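Local coordinates for intimin adherence protein (Escherichia coli O157:H7, PDB 3NCX) that probably promotes intimate attachment of the bacterium to host cells by binding the translocated receptor Tir through its C-terminal lectin-like domain, at residues A[18-23]-A[37-42]; A[27-32]-A[129-134]; A[96-101]-A[121-126]; A[110-115]-A[183-188]; A[144-149]-A[165-170]. The protein carries 1 engineered substitution. All coordinates share one frame; numbering follows the deposited sequence.

Contact 1: A[18-23]-A[37-42]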
# COMPACT_ATOMS: atom_id res chain seq x y z
N ASP A 18 -4.81 -5.67 -10.27
CA ASP A 18 -5.80 -6.22 -9.35
C ASP A 18 -5.44 -5.92 -7.90
O ASP A 18 -4.59 -6.59 -7.31
CB ASP A 18 -5.94 -7.73 -9.55
CG ASP A 18 -6.90 -8.36 -8.57
OD1 ASP A 18 -6.67 -9.52 -8.16
OD2 ASP A 18 -7.90 -7.70 -8.20
N ILE A 19 -6.09 -4.91 -7.33
CA ILE A 19 -5.86 -4.55 -5.93
C ILE A 19 -6.54 -5.55 -5.00
O ILE A 19 -7.76 -5.72 -5.04
CB ILE A 19 -6.34 -3.13 -5.60
CG1 ILE A 19 -5.46 -2.08 -6.29
CG2 ILE A 19 -6.32 -2.90 -4.09
CD1 ILE A 19 -5.70 -1.95 -7.77
N ILE A 20 -5.74 -6.21 -4.17
CA ILE A 20 -6.23 -7.26 -3.29
C ILE A 20 -7.26 -6.78 -2.28
O ILE A 20 -8.18 -7.51 -1.92
CB ILE A 20 -5.06 -7.92 -2.53
CG1 ILE A 20 -4.03 -8.47 -3.51
CG2 ILE A 20 -5.57 -9.02 -1.61
CD1 ILE A 20 -4.60 -9.49 -4.47
N GLY A 21 -7.10 -5.54 -1.82
CA GLY A 21 -7.91 -5.01 -0.74
C GLY A 21 -9.37 -4.73 -1.05
O GLY A 21 -10.24 -4.89 -0.19
N ASN A 22 -9.65 -4.31 -2.28
CA ASN A 22 -11.01 -3.94 -2.65
C ASN A 22 -11.49 -4.58 -3.95
O ASN A 22 -12.53 -4.21 -4.49
CB ASN A 22 -11.16 -2.41 -2.74
CG ASN A 22 -10.08 -1.77 -3.59
OD1 ASN A 22 -9.67 -0.64 -3.34
ND2 ASN A 22 -9.60 -2.50 -4.59
N ASN A 23 -10.72 -5.55 -4.45
CA ASN A 23 -11.06 -6.24 -5.68
C ASN A 23 -11.30 -5.29 -6.84
O ASN A 23 -12.23 -5.46 -7.63
CB ASN A 23 -12.29 -7.13 -5.46
CG ASN A 23 -12.03 -8.24 -4.45
OD1 ASN A 23 -11.05 -8.98 -4.57
ND2 ASN A 23 -12.89 -8.34 -3.45
N GLN A 37 -0.89 -4.61 -1.50
CA GLN A 37 -0.59 -5.67 -2.45
C GLN A 37 -1.50 -5.67 -3.68
O GLN A 37 -2.65 -5.24 -3.61
CB GLN A 37 -0.65 -7.03 -1.76
CG GLN A 37 0.33 -7.16 -0.60
CD GLN A 37 0.19 -8.47 0.14
OE1 GLN A 37 -0.92 -8.93 0.41
NE2 GLN A 37 1.32 -9.08 0.48
N PHE A 38 -0.97 -6.15 -4.80
CA PHE A 38 -1.72 -6.19 -6.05
C PHE A 38 -1.18 -7.24 -7.01
O PHE A 38 0.01 -7.56 -7.00
CB PHE A 38 -1.75 -4.82 -6.71
CG PHE A 38 -0.39 -4.26 -7.03
CD1 PHE A 38 0.13 -4.36 -8.30
CD2 PHE A 38 0.36 -3.63 -6.05
CE1 PHE A 38 1.38 -3.85 -8.60
CE2 PHE A 38 1.61 -3.11 -6.34
CZ PHE A 38 2.12 -3.22 -7.62
N LYS A 39 -2.06 -7.78 -7.85
CA LYS A 39 -1.70 -8.84 -8.78
C LYS A 39 -1.49 -8.30 -10.19
O LYS A 39 -2.43 -7.84 -10.84
CB LYS A 39 -2.80 -9.91 -8.82
CG LYS A 39 -3.21 -10.44 -7.46
CD LYS A 39 -2.27 -11.52 -6.96
CE LYS A 39 -2.35 -12.76 -7.84
NZ LYS A 39 -1.56 -13.89 -7.27
N LEU A 40 -0.25 -8.36 -10.67
CA LEU A 40 0.06 -8.03 -12.05
C LEU A 40 -0.40 -9.17 -12.97
O LEU A 40 -0.11 -10.33 -12.70
CB LEU A 40 1.56 -7.77 -12.23
CG LEU A 40 2.10 -6.48 -11.62
CD1 LEU A 40 3.62 -6.45 -11.68
CD2 LEU A 40 1.51 -5.27 -12.32
N LYS A 41 -1.11 -8.82 -14.03
CA LYS A 41 -1.64 -9.82 -14.95
C LYS A 41 -0.83 -9.90 -16.23
O LYS A 41 -0.83 -8.97 -17.04
CB LYS A 41 -3.10 -9.50 -15.29
CG LYS A 41 -3.76 -10.48 -16.26
CD LYS A 41 -4.52 -11.57 -15.52
CE LYS A 41 -3.61 -12.42 -14.65
NZ LYS A 41 -4.37 -13.38 -13.80
N ALA A 42 -0.14 -11.02 -16.43
CA ALA A 42 0.63 -11.25 -17.64
C ALA A 42 -0.20 -12.00 -18.68
O ALA A 42 -1.11 -12.74 -18.34
CB ALA A 42 1.91 -12.01 -17.33
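Two short strands run antiparallel here, with Asp18 facing Lys39 in a hydrogen-bonded pair and Ile19 facing Phe38 in a non-hydrogen-bonded one. Asp18 is gripped through both of its peptide atoms: its O accepts from Lys39 N at 2.8 Å, while its N gives a longer bond of 3.3 Å to Lys39 O. Two residues on, Ile20 N reaches Gln37 O, also at 3.3 Å and nearly straight (167° at the hydrogen), although residue 20 is already turning away into a loop. The face of Ile19 and Phe38 is buried and densely packed, mostly by Val17, Leu28 and Val67, a place that suits a large apolar ring. The Asp18 and Lys39 face is the partly exposed side, where the two segments themselves touch. There the two side chains lie alongside each other and point the same way, Asp18 OD1 lying 3.6 Å from Lys39 CG. Ile20 crosses obliquely, setting its CD1 against the same CG at 3.4 Å and so covering the aliphatic part of the lysine. Lysine fits because its methylenes can pack while its charge goes further out. Strand 37-43 also pairs with strand 66-69 and strand 17-19 with 24-26, so the contact joins two inner strands of the sheet in the Ig-like part. Bends at chi2 and chi3 carry Lys39 NZ to Ser64, a weak hydrogen bond, and Asp18 OD2 forms a salt bridge with Arg25. Asp18 OD1 and Lys39 NZ stay 6.8 Å apart, so backbone bonds and apolar packing hold the strands, and any attraction between these charges is probably secondary.

Contact 2: A[27-32]-A[129-134]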
# COMPACT_ATOMS: atom_id res chain seq x y z
N GLU A 27 -5.54 0.87 -12.75
CA GLU A 27 -4.14 1.24 -12.61
C GLU A 27 -3.74 1.37 -11.14
O GLU A 27 -4.57 1.65 -10.28
CB GLU A 27 -3.87 2.55 -13.34
CG GLU A 27 -4.20 2.51 -14.82
CD GLU A 27 -4.12 3.87 -15.48
OE1 GLU A 27 -3.82 4.85 -14.77
OE2 GLU A 27 -4.35 3.96 -16.71
N LEU A 28 -2.45 1.16 -10.86
CA LEU A 28 -1.93 1.27 -9.51
C LEU A 28 -2.24 2.65 -8.93
O LEU A 28 -2.05 3.66 -9.60
CB LEU A 28 -0.42 1.03 -9.50
CG LEU A 28 0.28 1.06 -8.14
CD1 LEU A 28 -0.12 -0.16 -7.32
CD2 LEU A 28 1.79 1.11 -8.31
N PRO A 29 -2.74 2.68 -7.69
CA PRO A 29 -3.07 3.95 -7.03
C PRO A 29 -1.85 4.86 -6.92
O PRO A 29 -0.74 4.38 -6.68
CB PRO A 29 -3.52 3.50 -5.63
CG PRO A 29 -3.98 2.10 -5.81
CD PRO A 29 -3.08 1.52 -6.85
N ASN A 30 -2.07 6.16 -7.09
CA ASN A 30 -1.00 7.14 -6.94
C ASN A 30 -0.51 7.20 -5.49
O ASN A 30 0.68 7.29 -5.23
CB ASN A 30 -1.47 8.52 -7.39
CG ASN A 30 -0.49 9.62 -7.03
OD1 ASN A 30 0.70 9.37 -6.86
ND2 ASN A 30 -0.99 10.84 -6.91
N ILE A 31 -1.45 7.16 -4.56
CA ILE A 31 -1.11 7.15 -3.14
C ILE A 31 -0.98 5.71 -2.64
O ILE A 31 -1.76 4.84 -3.02
CB ILE A 31 -2.14 7.92 -2.29
CG1 ILE A 31 -3.55 7.37 -2.52
CG2 ILE A 31 -2.09 9.40 -2.62
CD1 ILE A 31 -4.62 8.07 -1.71
N TRP A 32 0.02 5.47 -1.80
CA TRP A 32 0.33 4.11 -1.38
C TRP A 32 0.05 3.82 0.09
O TRP A 32 0.18 4.69 0.95
CB TRP A 32 1.80 3.80 -1.67
CG TRP A 32 2.14 3.70 -3.13
CD1 TRP A 32 1.30 3.91 -4.18
CD2 TRP A 32 3.41 3.37 -3.69
NE1 TRP A 32 1.97 3.73 -5.37
CE2 TRP A 32 3.27 3.40 -5.09
CE3 TRP A 32 4.66 3.04 -3.14
CZ2 TRP A 32 4.33 3.12 -5.95
CZ3 TRP A 32 5.71 2.77 -3.99
CH2 TRP A 32 5.54 2.81 -5.38
N ASP A 129 -9.95 4.24 0.27
CA ASP A 129 -10.67 4.22 -1.00
C ASP A 129 -9.83 3.57 -2.09
O ASP A 129 -10.36 2.92 -2.99
CB ASP A 129 -11.05 5.64 -1.43
CG ASP A 129 -12.15 6.24 -0.56
OD1 ASP A 129 -12.88 5.48 0.09
OD2 ASP A 129 -12.27 7.49 -0.54
N SER A 130 -8.52 3.73 -1.99
CA SER A 130 -7.61 3.24 -3.02
C SER A 130 -7.17 1.79 -2.78
O SER A 130 -6.83 1.08 -3.72
CB SER A 130 -6.37 4.14 -3.12
OG SER A 130 -6.74 5.48 -3.40
N TRP A 131 -7.19 1.37 -1.52
CA TRP A 131 -6.68 0.05 -1.17
C TRP A 131 -7.68 -0.82 -0.41
O TRP A 131 -7.72 -2.03 -0.59
CB TRP A 131 -5.38 0.17 -0.37
CG TRP A 131 -4.26 0.80 -1.15
CD1 TRP A 131 -3.91 2.11 -1.17
CD2 TRP A 131 -3.35 0.13 -2.04
NE1 TRP A 131 -2.84 2.31 -2.00
CE2 TRP A 131 -2.48 1.11 -2.55
CE3 TRP A 131 -3.20 -1.20 -2.45
CZ2 TRP A 131 -1.46 0.80 -3.46
CZ3 TRP A 131 -2.19 -1.51 -3.34
CH2 TRP A 131 -1.33 -0.51 -3.84
N GLY A 132 -8.49 -0.20 0.44
CA GLY A 132 -9.42 -0.93 1.27
C GLY A 132 -8.84 -1.24 2.63
O GLY A 132 -7.75 -0.80 2.97
N ALA A 133 -9.58 -2.02 3.43
CA ALA A 133 -9.17 -2.35 4.79
C ALA A 133 -7.72 -2.83 4.85
O ALA A 133 -7.31 -3.73 4.12
CB ALA A 133 -10.10 -3.39 5.38
N ALA A 134 -6.94 -2.21 5.74
CA ALA A 134 -5.52 -2.51 5.86
C ALA A 134 -5.26 -3.98 6.15
O ALA A 134 -4.28 -4.55 5.66
CB ALA A 134 -4.89 -1.64 6.93
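With CG of Trp131 anti to its carbonyl carbon (chi1 -64°) and the indole turned roughly across that bond (chi2 94°), the ring swings from the last turn of helix 121-131 toward the loop 27-32. Leu28, its CG anti to the backbone N, sends CD1 obliquely to Trp131 CH2, 3.7 Å away. Pro29 lies over one face of the indole: its CG is 4.0 Å from the centroid of the six-membered ring, a CH-pi contact displaced toward the rim. Proline suits this position, since its compact, rigid ring presents C-H groups to an aromatic face. At the indole edge, Trp131 NE1 donates to Ile31 O over 2.9 Å, almost in the ring plane and on a lone pair of the carbonyl, with 164° at the hydrogen. The buried N-H is thereby satisfied without giving up the apolar packing. Beside the indole, Pro29 CB meets Ser130 CB at 3.9 Å, while Ser130 OG turns back to Asp126 O within the helix. Gly132, with positive phi, ends the helix. Leu69 of Ig-like strand 66-69 and Trp32, on the strand that pairs with 97-103, close round the indole, so helix 121-131 ends at the junction of the Ig-like and lectin-like parts.

Contact 3: A[96-101]-A[121-126]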
# COMPACT_ATOMS: atom_id res chain seq x y z
N TYR A 96 2.60 10.23 -2.01
CA TYR A 96 2.95 9.92 -0.63
C TYR A 96 2.63 8.47 -0.29
O TYR A 96 1.79 7.84 -0.93
CB TYR A 96 2.26 10.87 0.35
CG TYR A 96 0.76 10.68 0.48
CD1 TYR A 96 0.23 9.63 1.22
CD2 TYR A 96 -0.13 11.57 -0.13
CE1 TYR A 96 -1.14 9.46 1.35
CE2 TYR A 96 -1.49 11.40 -0.01
CZ TYR A 96 -2.00 10.35 0.73
OH TYR A 96 -3.36 10.19 0.85
N MET A 97 3.30 7.95 0.73
CA MET A 97 3.04 6.59 1.20
C MET A 97 2.84 6.59 2.71
O MET A 97 3.54 7.29 3.44
CB MET A 97 4.19 5.66 0.82
CG MET A 97 3.97 4.22 1.24
SD MET A 97 5.45 3.22 1.08
CE MET A 97 6.54 4.06 2.23
N ILE A 98 1.89 5.79 3.17
CA ILE A 98 1.56 5.72 4.60
C ILE A 98 2.28 4.57 5.29
O ILE A 98 2.25 3.43 4.83
CB ILE A 98 0.04 5.61 4.82
CG1 ILE A 98 -0.52 6.94 5.33
CG2 ILE A 98 -0.30 4.49 5.78
CD1 ILE A 98 -0.31 8.10 4.39
N LYS A 99 2.95 4.89 6.40
CA LYS A 99 3.63 3.88 7.20
C LYS A 99 2.94 3.73 8.55
O LYS A 99 2.43 4.69 9.11
CB LYS A 99 5.10 4.26 7.43
CG LYS A 99 5.96 4.27 6.18
CD LYS A 99 7.42 4.51 6.54
CE LYS A 99 8.29 4.63 5.30
NZ LYS A 99 9.72 4.87 5.64
N VAL A 100 2.94 2.51 9.07
CA VAL A 100 2.34 2.25 10.37
C VAL A 100 3.41 1.80 11.37
O VAL A 100 3.91 0.68 11.29
CB VAL A 100 1.24 1.18 10.29
CG1 VAL A 100 0.53 1.05 11.62
CG2 VAL A 100 0.25 1.53 9.19
N ASP A 101 3.75 2.69 12.29
CA ASP A 101 4.70 2.37 13.35
C ASP A 101 3.95 1.86 14.58
O ASP A 101 2.78 1.48 14.49
CB ASP A 101 5.57 3.58 13.70
CG ASP A 101 6.69 3.80 12.70
OD1 ASP A 101 6.41 4.33 11.60
OD2 ASP A 101 7.84 3.44 13.01
N GLN A 121 -7.99 13.96 7.73
CA GLN A 121 -8.61 12.64 7.69
C GLN A 121 -8.63 12.09 6.27
O GLN A 121 -8.59 10.88 6.06
CB GLN A 121 -10.03 12.70 8.25
CG GLN A 121 -10.81 11.41 8.08
CD GLN A 121 -12.20 11.49 8.68
OE1 GLN A 121 -12.37 11.90 9.83
NE2 GLN A 121 -13.20 11.10 7.90
N THR A 122 -8.67 12.99 5.30
CA THR A 122 -8.70 12.61 3.89
C THR A 122 -7.41 11.91 3.49
O THR A 122 -7.42 10.97 2.69
CB THR A 122 -8.95 13.82 2.98
OG1 THR A 122 -10.24 14.38 3.28
CG2 THR A 122 -8.91 13.41 1.52
N VAL A 123 -6.29 12.37 4.04
CA VAL A 123 -5.00 11.75 3.75
C VAL A 123 -5.08 10.25 4.02
O VAL A 123 -4.49 9.45 3.30
CB VAL A 123 -3.87 12.37 4.59
CG1 VAL A 123 -2.54 11.71 4.26
CG2 VAL A 123 -3.80 13.87 4.36
N LEU A 124 -5.82 9.88 5.06
CA LEU A 124 -5.95 8.49 5.46
C LEU A 124 -7.13 7.79 4.79
O LEU A 124 -7.02 6.65 4.35
CB LEU A 124 -6.07 8.38 6.98
CG LEU A 124 -4.85 8.81 7.80
CD1 LEU A 124 -5.20 8.89 9.28
CD2 LEU A 124 -3.69 7.86 7.56
N SER A 125 -8.27 8.48 4.72
CA SER A 125 -9.47 7.90 4.13
C SER A 125 -9.29 7.67 2.63
O SER A 125 -9.87 6.74 2.07
CB SER A 125 -10.68 8.79 4.39
OG SER A 125 -10.51 10.07 3.80
N ASP A 126 -8.49 8.52 1.99
CA ASP A 126 -8.20 8.37 0.57
C ASP A 126 -7.46 7.07 0.31
O ASP A 126 -7.61 6.46 -0.75
CB ASP A 126 -7.37 9.55 0.06
CG ASP A 126 -8.24 10.72 -0.37
OD1 ASP A 126 -9.43 10.74 -0.00
OD2 ASP A 126 -7.72 11.61 -1.07
O HOH W 1 -4.93 12.45 -0.68
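Tyr96 lays the hydroxyl end of its ring obliquely across Val123, with CZ 3.8 Å from the valine CG1. Its own CG sits in the crowded position between the backbone N and the carbonyl carbon, which aims the phenol at the helix. There OH donates to Val123 O over 2.8 Å, in the carbonyl plane and on a lone pair. A long side chain with a polar tip suits the place: the ring packs while the hydroxyl meets the helix backbone. A water lying in the ring plane at its edge donates both to Tyr96 OH (3.1 Å) and to Asp126 OD2 (2.9 Å), linking the phenol to the next turn. Below this polar end the contact is apolar. Ile98 CG1 meets Leu124 CD2 at 4.0 Å, the side chains crossing at about a right angle, and Ile98 CD1 approaches Val123 CG1. The branched ends of Ile98, Val123 and Leu124 give methyl and methylene groups to this interface. Strand 97-103 packs against helix 121-131 within the C-type lectin-like domain, Val186 and Ile127 adding to the same apolar layer. Since the hydroxyl donates to the carbonyl and accepts from the water, the phenol is probably neutral and its O-H direction probably fixed.

Contact 4: A[110-115]-A[183-188]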
# COMPACT_ATOMS: atom_id res chain seq x y z
N MET A 110 4.22 12.16 17.17
CA MET A 110 4.74 13.29 16.41
C MET A 110 6.25 13.15 16.20
O MET A 110 6.73 13.26 15.07
CB MET A 110 4.43 14.60 17.13
CG MET A 110 4.58 15.84 16.26
SD MET A 110 4.35 17.36 17.20
CE MET A 110 5.74 17.27 18.32
N SER A 111 6.98 12.90 17.28
CA SER A 111 8.43 12.75 17.18
C SER A 111 8.81 11.50 16.41
O SER A 111 9.75 11.51 15.60
CB SER A 111 9.07 12.73 18.57
OG SER A 111 8.66 11.59 19.31
N ILE A 112 8.09 10.41 16.65
CA ILE A 112 8.32 9.17 15.92
C ILE A 112 8.23 9.39 14.42
O ILE A 112 9.11 8.97 13.66
CB ILE A 112 7.31 8.08 16.33
CG1 ILE A 112 7.57 7.62 17.76
CG2 ILE A 112 7.38 6.91 15.37
CD1 ILE A 112 6.59 6.58 18.25
N CYS A 113 7.17 10.07 13.99
CA CYS A 113 6.97 10.34 12.58
C CYS A 113 7.65 11.64 12.16
O CYS A 113 7.33 12.21 11.11
CB CYS A 113 5.47 10.41 12.25
SG CYS A 113 4.60 8.83 12.41
N LYS A 114 8.59 12.10 12.98
CA LYS A 114 9.31 13.34 12.69
C LYS A 114 8.36 14.42 12.17
O LYS A 114 8.64 15.07 11.16
CB LYS A 114 10.44 13.08 11.69
CG LYS A 114 11.58 12.24 12.24
CD LYS A 114 12.76 12.21 11.28
CE LYS A 114 13.94 11.46 11.88
NZ LYS A 114 15.13 11.48 10.99
N ASN A 115 7.25 14.59 12.87
CA ASN A 115 6.25 15.60 12.52
C ASN A 115 5.71 15.44 11.10
O ASN A 115 5.56 16.42 10.37
CB ASN A 115 6.81 17.00 12.73
CG ASN A 115 7.12 17.30 14.18
OD1 ASN A 115 6.35 17.97 14.87
ND2 ASN A 115 8.24 16.78 14.67
N VAL A 183 -3.50 3.66 20.02
CA VAL A 183 -3.49 4.50 18.82
C VAL A 183 -2.13 4.42 18.12
O VAL A 183 -1.10 4.68 18.73
CB VAL A 183 -3.80 5.97 19.14
CG1 VAL A 183 -3.91 6.77 17.85
CG2 VAL A 183 -5.09 6.08 19.94
N TYR A 184 -2.15 4.04 16.84
CA TYR A 184 -0.92 3.86 16.08
C TYR A 184 -0.35 5.17 15.56
O TYR A 184 -1.09 6.08 15.18
CB TYR A 184 -1.15 2.90 14.91
CG TYR A 184 -1.28 1.46 15.33
CD1 TYR A 184 -2.50 0.93 15.72
CD2 TYR A 184 -0.17 0.61 15.33
CE1 TYR A 184 -2.62 -0.39 16.11
CE2 TYR A 184 -0.28 -0.71 15.71
CZ TYR A 184 -1.51 -1.20 16.10
OH TYR A 184 -1.63 -2.52 16.48
N ALA A 185 0.97 5.27 15.54
CA ALA A 185 1.65 6.41 14.95
C ALA A 185 1.85 6.17 13.46
O ALA A 185 2.76 5.44 13.06
CB ALA A 185 2.99 6.66 15.63
N VAL A 186 1.00 6.77 12.64
CA VAL A 186 1.08 6.59 11.20
C VAL A 186 1.83 7.75 10.54
O VAL A 186 1.37 8.89 10.55
CB VAL A 186 -0.32 6.44 10.56
CG1 VAL A 186 -0.20 6.39 9.04
CG2 VAL A 186 -1.01 5.20 11.08
N CYS A 187 2.99 7.44 9.97
CA CYS A 187 3.81 8.44 9.31
C CYS A 187 3.42 8.57 7.85
O CYS A 187 3.33 7.58 7.13
CB CYS A 187 5.29 8.08 9.44
SG CYS A 187 5.88 7.88 11.14
N VAL A 188 3.19 9.80 7.41
CA VAL A 188 2.90 10.07 6.02
C VAL A 188 4.16 10.59 5.34
O VAL A 188 4.57 11.73 5.57
CB VAL A 188 1.77 11.10 5.86
CG1 VAL A 188 1.52 11.38 4.39
CG2 VAL A 188 0.51 10.59 6.54
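Helix 106-112 stops just where it meets strand 184-188, and the backbones come closest at Cys113 and Cys187, whose CA atoms are 4.9 Å apart. Cys113 is the first residue to leave helical angles. Lys114, with positive phi, is the C-prime residue of a Schellman motif in which Asn115 N bonds back to Met110 O (2.6 Å) and Lys114 N to Ser111 O (2.9 Å). No hydrogen bond joins the two segments. The link is instead covalent: Cys113 SG and Cys187 SG form a disulfide of 2.0 Å. In each cysteine SG lies anti to the carbonyl carbon (chi1 -67° in Cys113, -57° in Cys187), and the bridge twists in the left-handed sense with chi3 -87°, close to the relaxed right angle. A disulfide between the first helix and the last strand recurs in C-type lectin folds, and this pair is consistent with that family bond, fastening the C-terminal strand to a helix far earlier in the chain. Beside it, Ala185 and Cys187 turn the same way off the strand, toward the helix end. The small methyl of Ala185 suits its place between strand and helix end: its CB lies 4.2 Å from Cys113 SG and 4.4 Å from Ile112 CG2. Val186 faces away from the helix end, toward Ala148 and Leu124, and the strand itself pairs with strand 97-103 through the backbone of Ala185 and Cys187.

Contact 5: A[144-149]-A[165-170]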
# COMPACT_ATOMS: atom_id res chain seq x y z
N ASN A 144 -7.40 -6.21 13.92
CA ASN A 144 -8.81 -5.97 13.63
C ASN A 144 -9.10 -4.48 13.53
O ASN A 144 -10.08 -4.07 12.90
CB ASN A 144 -9.69 -6.60 14.71
CG ASN A 144 -9.60 -8.11 14.74
OD1 ASN A 144 -9.57 -8.76 13.70
ND2 ASN A 144 -9.56 -8.68 15.94
N SER A 145 -8.25 -3.68 14.16
CA SER A 145 -8.41 -2.24 14.17
C SER A 145 -7.07 -1.53 14.09
O SER A 145 -6.10 -1.94 14.73
CB SER A 145 -9.15 -1.81 15.44
OG SER A 145 -9.06 -0.41 15.64
N ILE A 146 -7.01 -0.46 13.30
CA ILE A 146 -5.81 0.36 13.22
C ILE A 146 -6.19 1.84 13.33
O ILE A 146 -6.35 2.52 12.32
CB ILE A 146 -5.03 0.13 11.92
CG1 ILE A 146 -4.69 -1.35 11.75
CG2 ILE A 146 -3.75 0.96 11.91
CD1 ILE A 146 -3.88 -1.65 10.51
N THR A 147 -6.33 2.32 14.56
CA THR A 147 -6.63 3.72 14.81
C THR A 147 -5.38 4.56 14.59
O THR A 147 -4.31 4.25 15.13
CB THR A 147 -7.17 3.95 16.24
OG1 THR A 147 -8.37 3.20 16.43
CG2 THR A 147 -7.46 5.42 16.47
N ALA A 148 -5.50 5.62 13.80
CA ALA A 148 -4.36 6.46 13.46
C ALA A 148 -4.55 7.91 13.90
O ALA A 148 -5.64 8.46 13.77
CB ALA A 148 -4.08 6.38 11.97
N TRP A 149 -3.49 8.52 14.41
CA TRP A 149 -3.53 9.92 14.79
C TRP A 149 -3.67 10.82 13.56
O TRP A 149 -3.09 10.55 12.52
CB TRP A 149 -2.26 10.33 15.55
CG TRP A 149 -2.19 9.84 16.97
CD1 TRP A 149 -1.31 8.92 17.47
CD2 TRP A 149 -3.01 10.25 18.06
NE1 TRP A 149 -1.54 8.73 18.81
CE2 TRP A 149 -2.58 9.53 19.20
CE3 TRP A 149 -4.08 11.15 18.19
CZ2 TRP A 149 -3.18 9.69 20.45
CZ3 TRP A 149 -4.67 11.30 19.44
CH2 TRP A 149 -4.22 10.58 20.55
N TYR A 165 -8.55 8.41 12.82
CA TYR A 165 -9.22 7.68 11.75
C TYR A 165 -8.69 6.25 11.70
O TYR A 165 -7.48 6.02 11.78
CB TYR A 165 -9.01 8.37 10.41
CG TYR A 165 -9.64 7.64 9.24
CD1 TYR A 165 -11.00 7.73 9.00
CD2 TYR A 165 -8.87 6.86 8.38
CE1 TYR A 165 -11.58 7.07 7.93
CE2 TYR A 165 -9.44 6.20 7.31
CZ TYR A 165 -10.80 6.30 7.09
OH TYR A 165 -11.38 5.64 6.03
N ASN A 166 -9.60 5.28 11.57
CA ASN A 166 -9.22 3.88 11.56
C ASN A 166 -9.05 3.34 10.14
O ASN A 166 -9.98 3.38 9.33
CB ASN A 166 -10.25 3.05 12.33
CG ASN A 166 -9.76 1.66 12.65
OD1 ASN A 166 -9.13 0.99 11.83
ND2 ASN A 166 -10.03 1.21 13.87
N LEU A 167 -7.86 2.82 9.84
CA LEU A 167 -7.52 2.37 8.49
C LEU A 167 -8.20 1.05 8.10
O LEU A 167 -8.05 0.58 6.98
CB LEU A 167 -6.00 2.24 8.34
CG LEU A 167 -5.23 3.56 8.41
CD1 LEU A 167 -3.73 3.31 8.43
CD2 LEU A 167 -5.61 4.46 7.24
N ILE A 168 -8.94 0.47 9.04
CA ILE A 168 -9.70 -0.75 8.75
C ILE A 168 -11.19 -0.50 8.81
O ILE A 168 -11.95 -0.98 7.96
CB ILE A 168 -9.36 -1.88 9.74
CG1 ILE A 168 -7.92 -2.36 9.54
CG2 ILE A 168 -10.33 -3.04 9.58
CD1 ILE A 168 -7.51 -3.45 10.51
N THR A 169 -11.63 0.26 9.81
CA THR A 169 -13.05 0.44 10.08
C THR A 169 -13.61 1.76 9.54
O THR A 169 -14.82 1.97 9.57
CB THR A 169 -13.34 0.36 11.59
OG1 THR A 169 -12.75 1.48 12.25
CG2 THR A 169 -12.78 -0.93 12.18
N GLN A 170 -12.73 2.63 9.05
CA GLN A 170 -13.13 3.94 8.54
C GLN A 170 -13.70 4.82 9.65
O GLN A 170 -14.19 5.91 9.40
CB GLN A 170 -14.17 3.81 7.43
CG GLN A 170 -13.80 2.88 6.29
CD GLN A 170 -14.91 2.74 5.26
OE1 GLN A 170 -15.27 3.71 4.60
NE2 GLN A 170 -15.46 1.54 5.14
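Backbone bonds come first. Ala148 and Tyr165 form an antiparallel hydrogen-bonded pair, with Ala148 N to Tyr165 O at 2.9 Å and Tyr165 N to Ala148 O at 3.1 Å. Thr147 and Asn166 make the neighbouring non-hydrogen-bonded pair, and Leu167 N then reaches Ile146 O at 2.9 Å. Side-chain polar bonds centre on Asn166, whose CG stands anti to its backbone N (chi1 -166°). Its OD1 takes Ile146 N at 3.0 Å from above the carbonyl plane and, on a lone pair, Ile168 N at 2.8 Å. Its ND2 donates to Ser145 OG, which lies near the amide plane. Asparagine suits the site because one amide both accepts and donates, bridging the two segments where their strand pairing ends. Apolar contacts follow: Ile146 CG1 meets Ile168 CD1 at 3.7 Å, the side chains crossing at about a right angle, and Ile146 CG2 lies 4.2 Å from Leu167 CD1. The small methyl of Ala148 packs against Leu124 of helix 121-131, as does Tyr165. The bond from Ile168 N to Asn166 OD1 defines an Asx turn, which ends the pairing of outermost strand 147-149 with central strand 161-166 in the antiparallel sheet completed by 172-177 in the lectin-like domain.

Overall arrangement
From the N terminus, contact 1 closes the shortest loop, returning residues 37-42 to 18-23 within the Ig-like part. Contact 2 opens inside that loop and closes only at 129-134, so the two cross, and it joins the Ig-like part to the lectin-like domain. Contact 3 falls wholly within its span, tying strand 97-103 to helix 121-131. Contact 4 starts at 110-115, between the two halves of contact 3, and ends at 183-188; it crosses contacts 2 and 3 and encloses contact 5, which pairs 144-149 with 165-170. Contacts 3 and 4 meet through strands 97-103 and 184-188, 4 and 5 through 184-188 and 147-149, and 3 and 5 through helix 121-131; contact 1 touches only contact 2.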